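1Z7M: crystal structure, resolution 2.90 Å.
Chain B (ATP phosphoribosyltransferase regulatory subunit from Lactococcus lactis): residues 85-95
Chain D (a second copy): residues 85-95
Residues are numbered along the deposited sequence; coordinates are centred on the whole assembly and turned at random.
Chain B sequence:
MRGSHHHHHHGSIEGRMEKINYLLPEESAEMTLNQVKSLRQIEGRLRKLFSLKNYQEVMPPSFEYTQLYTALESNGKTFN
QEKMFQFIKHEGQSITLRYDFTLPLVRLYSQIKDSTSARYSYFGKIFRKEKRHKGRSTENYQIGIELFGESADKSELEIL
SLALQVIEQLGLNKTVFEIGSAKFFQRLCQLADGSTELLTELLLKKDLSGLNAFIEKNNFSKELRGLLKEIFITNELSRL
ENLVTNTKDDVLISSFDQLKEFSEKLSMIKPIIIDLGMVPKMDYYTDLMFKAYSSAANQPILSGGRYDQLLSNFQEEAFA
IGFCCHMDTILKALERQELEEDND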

# COMPACT_ATOMS: atom_id res chain seq x y z
N PHE B 85 -5.93 7.96 -5.48
CA PHE B 85 -4.69 7.52 -4.86
C PHE B 85 -5.09 6.70 -3.66
O PHE B 85 -5.71 7.21 -2.73
CB PHE B 85 -3.85 8.69 -4.39
CG PHE B 85 -3.29 9.52 -5.49
CD1 PHE B 85 -4.04 10.55 -6.04
CD2 PHE B 85 -2.01 9.29 -5.97
CE1 PHE B 85 -3.52 11.34 -7.05
CE2 PHE B 85 -1.48 10.08 -6.98
CZ PHE B 85 -2.24 11.11 -7.52
N GLN B 86 -4.72 5.42 -3.67
CA GLN B 86 -5.13 4.54 -2.59
C GLN B 86 -3.98 3.84 -1.97
O GLN B 86 -2.91 3.67 -2.55
CB GLN B 86 -6.14 3.52 -3.06
CG GLN B 86 -6.96 3.99 -4.25
CD GLN B 86 -7.93 2.93 -4.71
N PHE B 87 -4.20 3.49 -0.76
CA PHE B 87 -3.19 2.70 -0.12
C PHE B 87 -3.85 1.92 1.00
O PHE B 87 -4.97 2.24 1.42
CB PHE B 87 -2.07 3.50 0.47
CG PHE B 87 -1.99 4.90 0.01
CD1 PHE B 87 -3.14 5.63 -0.25
CD2 PHE B 87 -0.78 5.49 -0.15
CE1 PHE B 87 -3.08 6.94 -0.65
CE2 PHE B 87 -0.69 6.81 -0.56
CZ PHE B 87 -1.84 7.54 -0.81
N ILE B 88 -3.16 0.88 1.53
CA ILE B 88 -3.65 0.05 2.63
C ILE B 88 -3.25 0.59 4.02
O ILE B 88 -2.08 0.86 4.29
CB ILE B 88 -3.21 -1.42 2.45
CG1 ILE B 88 -3.45 -1.89 1.02
CG2 ILE B 88 -3.94 -2.33 3.43
CD1 ILE B 88 -4.88 -1.72 0.55
N LYS B 89 -4.25 0.73 4.89
CA LYS B 89 -4.07 1.26 6.23
C LYS B 89 -3.67 0.11 7.13
O LYS B 89 -3.77 -1.05 6.75
CB LYS B 89 -5.38 1.86 6.74
CG LYS B 89 -6.50 0.85 6.93
CD LYS B 89 -7.79 1.56 7.30
CE LYS B 89 -8.35 1.15 8.67
NZ LYS B 89 -9.09 -0.15 8.67
N HIS B 90 -3.23 0.43 8.34
CA HIS B 90 -2.82 -0.61 9.25
C HIS B 90 -3.87 -1.72 9.38
O HIS B 90 -3.58 -2.88 9.11
CB HIS B 90 -2.53 -0.03 10.63
CG HIS B 90 -3.79 0.45 11.39
N GLU B 91 -5.09 -1.37 9.76
CA GLU B 91 -6.11 -2.41 9.88
C GLU B 91 -6.21 -3.24 8.61
O GLU B 91 -6.78 -4.34 8.62
CB GLU B 91 -7.46 -1.80 10.20
CG GLU B 91 -7.72 -1.63 11.68
CD GLU B 91 -7.85 -2.95 12.43
OE1 GLU B 91 -6.98 -3.85 12.25
OE2 GLU B 91 -8.82 -3.10 13.22
N GLY B 92 -5.68 -2.71 7.52
CA GLY B 92 -5.70 -3.44 6.26
C GLY B 92 -6.79 -3.04 5.29
O GLY B 92 -6.97 -3.69 4.26
N GLN B 93 -7.54 -1.98 5.61
CA GLN B 93 -8.61 -1.50 4.74
C GLN B 93 -7.97 -0.58 3.70
O GLN B 93 -6.86 -0.10 3.90
CB GLN B 93 -9.64 -0.73 5.56
CG GLN B 93 -10.41 -1.55 6.58
CD GLN B 93 -11.72 -2.07 6.03
OE1 GLN B 93 -11.73 -2.95 5.17
NE2 GLN B 93 -12.83 -1.52 6.52
N SER B 94 -8.67 -0.33 2.60
CA SER B 94 -8.12 0.53 1.56
C SER B 94 -8.59 1.97 1.71
O SER B 94 -9.78 2.24 1.57
CB SER B 94 -8.53 0.02 0.17
OG SER B 94 -8.15 0.94 -0.85
N ILE B 95 -7.68 2.88 2.00
CA ILE B 95 -8.06 4.28 2.14
C ILE B 95 -7.66 5.10 0.93
O ILE B 95 -6.70 4.79 0.21
CB ILE B 95 -7.44 4.94 3.38
CG1 ILE B 95 -5.93 4.84 3.31
CG2 ILE B 95 -7.96 4.29 4.63
CD1 ILE B 95 -5.25 5.58 4.38
N PHE D 85 -4.00 -10.09 3.46
CA PHE D 85 -2.83 -9.27 3.24
C PHE D 85 -3.05 -8.59 1.90
O PHE D 85 -3.28 -9.25 0.88
CB PHE D 85 -1.56 -10.11 3.19
CG PHE D 85 -1.21 -10.75 4.50
CD1 PHE D 85 -1.71 -11.99 4.84
CD2 PHE D 85 -0.33 -10.12 5.36
CE1 PHE D 85 -1.33 -12.62 6.02
CE2 PHE D 85 0.06 -10.74 6.56
CZ PHE D 85 -0.44 -11.99 6.88
N GLN D 86 -3.00 -7.26 1.90
CA GLN D 86 -3.25 -6.49 0.69
C GLN D 86 -2.28 -5.37 0.45
O GLN D 86 -1.52 -4.99 1.35
CB GLN D 86 -4.66 -5.93 0.77
CG GLN D 86 -5.54 -6.79 1.65
CD GLN D 86 -6.92 -6.25 1.77
OE1 GLN D 86 -7.13 -5.13 2.24
NE2 GLN D 86 -7.91 -7.05 1.35
N PHE D 87 -2.31 -4.85 -0.78
CA PHE D 87 -1.47 -3.75 -1.21
C PHE D 87 -1.95 -3.28 -2.55
O PHE D 87 -2.70 -3.97 -3.23
CB PHE D 87 -0.01 -4.16 -1.35
CG PHE D 87 0.26 -5.55 -0.92
CD1 PHE D 87 -0.64 -6.55 -1.24
CD2 PHE D 87 1.36 -5.85 -0.13
CE1 PHE D 87 -0.46 -7.82 -0.75
CE2 PHE D 87 1.54 -7.12 0.35
CZ PHE D 87 0.64 -8.11 0.05
N ILE D 88 -1.52 -2.09 -2.93
CA ILE D 88 -1.95 -1.51 -4.17
C ILE D 88 -1.00 -1.87 -5.30
O ILE D 88 0.22 -1.81 -5.14
CB ILE D 88 -2.08 0.01 -4.03
CG1 ILE D 88 -2.85 0.35 -2.75
CG2 ILE D 88 -2.80 0.58 -5.24
CD1 ILE D 88 -4.27 -0.17 -2.68
N LYS D 89 -1.57 -2.25 -6.44
CA LYS D 89 -0.80 -2.60 -7.63
C LYS D 89 -0.57 -1.31 -8.40
O LYS D 89 -1.26 -0.32 -8.18
CB LYS D 89 -1.56 -3.60 -8.50
CG LYS D 89 -2.84 -3.06 -9.11
CD LYS D 89 -3.61 -4.19 -9.80
CE LYS D 89 -3.83 -3.95 -11.31
NZ LYS D 89 -4.94 -3.00 -11.65
N HIS D 90 0.41 -1.33 -9.30
CA HIS D 90 0.74 -0.14 -10.07
C HIS D 90 -0.49 0.54 -10.68
O HIS D 90 -0.64 1.76 -10.59
CB HIS D 90 1.72 -0.48 -11.19
N GLU D 91 -1.37 -0.25 -11.26
CA GLU D 91 -2.58 0.28 -11.88
C GLU D 91 -3.45 0.99 -10.86
O GLU D 91 -4.38 1.71 -11.23
CB GLU D 91 -3.36 -0.86 -12.54
CG GLU D 91 -4.21 -0.45 -13.72
CD GLU D 91 -3.39 0.18 -14.84
OE1 GLU D 91 -2.80 1.27 -14.62
OE2 GLU D 91 -3.35 -0.39 -15.95
N GLY D 92 -3.16 0.78 -9.58
CA GLY D 92 -3.91 1.44 -8.52
C GLY D 92 -4.98 0.62 -7.80
O GLY D 92 -5.58 1.10 -6.84
N GLN D 93 -5.21 -0.61 -8.25
CA GLN D 93 -6.21 -1.51 -7.66
C GLN D 93 -5.73 -2.18 -6.37
O GLN D 93 -4.55 -2.13 -6.04
CB GLN D 93 -6.55 -2.61 -8.67
CG GLN D 93 -7.28 -2.15 -9.91
CD GLN D 93 -8.78 -2.10 -9.71
OE1 GLN D 93 -9.28 -1.30 -8.91
NE2 GLN D 93 -9.50 -2.97 -10.42
N SER D 94 -6.64 -2.83 -5.64
CA SER D 94 -6.26 -3.50 -4.40
C SER D 94 -6.17 -4.99 -4.62
O SER D 94 -7.17 -5.66 -4.86
CB SER D 94 -7.27 -3.23 -3.29
OG SER D 94 -6.93 -3.94 -2.11
N ILE D 95 -4.96 -5.53 -4.51
CA ILE D 95 -4.76 -6.95 -4.69
C ILE D 95 -4.53 -7.59 -3.34
O ILE D 95 -4.16 -6.92 -2.38
CB ILE D 95 -3.55 -7.23 -5.63
CG1 ILE D 95 -2.30 -6.55 -5.09
CG2 ILE D 95 -3.86 -6.72 -7.04
CD1 ILE D 95 -1.07 -6.79 -5.94

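Each stretch is a beta hairpin, and the two copies pack face to face with their first strands, residues 86-88, running nearly antiparallel at 157°. Together they bury 326 Å². No clear hydrogen bond crosses between them; the isoleucines supply the core of the contact, packing on each other and on the partner's backbone, with the Gln86 side chains beside them.

D:Phe85 points away from the chain B stretch and does not touch it. D:Gln86 points toward it, and 55 Å² of this residue is covered there. Its CB lies 4.2 Å from B:Ile88 CD1, and its backbone O is 3.7 Å from B:Ile88 CG1. The long side chain reaches on to the turn of the partner hairpin, where the modelled OE1 sits 2.5 Å from B:Gly92 O. The amide is probably turned over in the model, so the nature of this contact is open.

D:Phe87 turns its side chain away, as expected for alternation along a strand. Its backbone faces the partner instead: D:Phe87 CA is 3.5 Å from B:Ile88 CG1. Its N and O pair with D:Ile95 O and N, which ties the strands of the hairpin together.

D:Ile88 is at the centre, with 65 Å² covered by the chain B stretch. Both isoleucines point toward the partner with chi1 and chi2 in m, and D:Ile88 CD1 meets B:Ile88 CD1 at 3.6 Å. D:Ile88 CG1 also lies 3.3 Å from B:Gln86 O and 3.5 Å from B:Phe87 CA. An apolar side chain whose CG1-CD1 arm reaches across suits packing against strand backbone and the other isoleucine.

D:Lys89 to D:Gly92 form a type I turn. D:Lys89, D:His90 and D:Glu91 do not touch the chain B stretch. D:Gly92 has phi 101°, where a CB would jam against the preceding carbonyl O. Its own O is 3.7 Å from B:Gln86 CD.

D:Gln93 points away. D:Ser94 points toward the chain B stretch, and its OG is 4.0 Å from B:Ile88 CD1. This small side chain borders the isoleucine contact while its hydroxyl is hydrogen-bonded elsewhere in the structure.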